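Local coordinates for SIS domain protein (PDB 3FXA) that probably binds sugar phosphates through its SIS domain and may act as a sugar-phosphate isomerase, at residues 12-15 with 16-20. Residues are numbered along the deposited sequence; the frame is centred on the assembly and turned at random.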
loop_
_atom_site.group_PDB
_atom_site.type_symbol
_atom_site.label_atom_id
_atom_site.label_comp_id
_atom_site.label_asym_id
_atom_site.label_seq_id
_atom_site.Cartn_x
_atom_site.Cartn_y
_atom_site.Cartn_z
ATOM N N HIS A 12 6.361 -12.420 28.415
ATOM C CA HIS A 12 5.324 -13.415 28.811
ATOM C C HIS A 12 4.005 -12.806 29.280
ATOM O O HIS A 12 2.931 -13.382 29.007
ATOM C CB HIS A 12 5.838 -14.384 29.897
ATOM C CG HIS A 12 6.959 -15.251 29.437
ATOM N ND1 HIS A 12 7.948 -15.706 30.287
ATOM C CD2 HIS A 12 7.284 -15.700 28.204
ATOM C CE1 HIS A 12 8.807 -16.436 29.595
ATOM N NE2 HIS A 12 8.429 -16.437 28.329
ATOM N N GLN A 13 4.088 -11.675 29.988
ATOM C CA GLN A 13 2.914 -10.954 30.480
ATOM C C GLN A 13 2.082 -10.475 29.277
ATOM O O GLN A 13 0.855 -10.632 29.244
ATOM C CB GLN A 13 3.330 -9.762 31.346
ATOM C CG GLN A 13 2.196 -8.954 32.016
ATOM C CD GLN A 13 1.769 -9.465 33.387
ATOM O OE1 GLN A 13 1.350 -8.673 34.231
ATOM N NE2 GLN A 13 1.908 -10.762 33.630
ATOM N N THR A 14 2.764 -9.942 28.261
ATOM C CA THR A 14 2.068 -9.466 27.052
ATOM C C THR A 14 1.314 -10.609 26.374
ATOM O O THR A 14 0.142 -10.444 26.043
ATOM C CB THR A 14 3.032 -8.768 26.049
ATOM O OG1 THR A 14 3.497 -7.543 26.628
ATOM C CG2 THR A 14 2.321 -8.455 24.737
ATOM N N TRP A 15 1.975 -11.756 26.196
ATOM C CA TRP A 15 1.334 -12.910 25.558
ATOM C C TRP A 15 0.154 -13.427 26.369
ATOM O O TRP A 15 -0.847 -13.820 25.784
ATOM C CB TRP A 15 2.322 -14.047 25.290
ATOM C CG TRP A 15 3.393 -13.714 24.310
ATOM C CD1 TRP A 15 3.320 -12.787 23.282
ATOM C CD2 TRP A 15 4.651 -14.377 24.153
ATOM N NE1 TRP A 15 4.473 -12.809 22.554
ATOM C CE2 TRP A 15 5.312 -13.763 23.064
ATOM C CE3 TRP A 15 5.315 -15.390 24.864
ATOM C CZ2 TRP A 15 6.590 -14.146 22.648
ATOM C CZ3 TRP A 15 6.591 -15.788 24.433
ATOM C CH2 TRP A 15 7.216 -15.154 23.343
ATOM N N GLN A 16 0.267 -13.396 27.702
ATOM C CA GLN A 16 -0.843 -13.813 28.585
ATOM C C GLN A 16 -2.060 -12.940 28.329
ATOM O O GLN A 16 -3.143 -13.449 28.104
ATOM C CB GLN A 16 -0.463 -13.777 30.084
ATOM C CG GLN A 16 0.437 -14.916 30.554
ATOM C CD GLN A 16 0.818 -14.802 32.024
ATOM O OE1 GLN A 16 1.887 -15.253 32.438
ATOM N NE2 GLN A 16 -0.057 -14.196 32.819
ATOM N N GLU A 17 -1.860 -11.613 28.330
ATOM C CA GLU A 17 -2.953 -10.653 28.102
ATOM C C GLU A 17 -3.568 -10.772 26.697
ATOM O O GLU A 17 -4.798 -10.699 26.551
ATOM C CB GLU A 17 -2.518 -9.218 28.418
ATOM C CG GLU A 17 -2.148 -9.008 29.891
ATOM C CD GLU A 17 -1.840 -7.566 30.254
ATOM O OE1 GLU A 17 -2.489 -6.643 29.723
ATOM O OE2 GLU A 17 -0.965 -7.361 31.120
ATOM N N GLU A 18 -2.733 -10.971 25.675
ATOM C CA GLU A 18 -3.232 -11.172 24.296
ATOM C C GLU A 18 -4.015 -12.480 24.173
ATOM O O GLU A 18 -5.101 -12.493 23.603
ATOM C CB GLU A 18 -2.107 -11.084 23.264
ATOM C CG GLU A 18 -1.619 -9.646 23.147
ATOM C CD GLU A 18 -0.698 -9.432 21.972
ATOM O OE1 GLU A 18 0.128 -10.305 21.642
ATOM O OE2 GLU A 18 -0.813 -8.356 21.373
ATOM N N ALA A 19 -3.486 -13.569 24.739
ATOM C CA ALA A 19 -4.228 -14.839 24.738
ATOM C C ALA A 19 -5.588 -14.677 25.425
ATOM O O ALA A 19 -6.600 -15.167 24.907
ATOM C CB ALA A 19 -3.420 -15.951 25.422
ATOM N N ASN A 20 -5.612 -13.978 26.562
ATOM C CA ASN A 20 -6.849 -13.744 27.337
ATOM C C ASN A 20 -7.873 -12.955 26.525
ATOM O O ASN A 20 -9.067 -13.270 26.557
ATOM C CB ASN A 20 -6.583 -13.023 28.671
ATOM C CG ASN A 20 -5.829 -13.895 29.720
ATOM O OD1 ASN A 20 -5.644 -15.112 29.566
ATOM N ND2 ASN A 20 -5.404 -13.246 30.799
#
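Q16 opens the second half of this helical stretch by giving its N-H to H12 O at 3.0 Å. With CG beside the backbone N, a chi1 of -75° puts CG 3.3 Å from the same H12 O; beyond CG the chain is extended. In the conformer described, one of two, its amide end comes loosely near that of Q13 on the exposed side of the helix, two donors with NE2 4.0 Å from NE2 and the amide planes 61° apart. E17 bonds through its N to Q13 O, nearly straight at the hydrogen (168°). Its extended chain carries OE2 to 3.7 Å from Q13 CG, which lies anti to the Q13 backbone N; the bend at chi2 then turns the Q13 amide so that its plane stands oblique to the carboxylate. E18 follows with N to T14 O at 2.9 Å, while its chain passes T14 CG2 and sets OE1 near the plane of the W15 indole, at the CD1 edge, 4.4 Å from that carbon. This OE1 is buried without a polar partner, and E18 OE2 lies close to OD2 of D168 of the second subunit, which might favour a proton on one of the two acids. A19 closes the series, its N bonded to W15 O at 2.8 Å. W15 and E18 both pack on the second subunit, and W15 NE1 makes a weak hydrogen bond to O of A165 of that subunit. The pattern is that of an alpha-helix with each N-H bonded to the carbonyl four residues earlier, here helix 4-23 near the N-terminus of a SIS-domain protein, this stretch having one side built into a subunit interface.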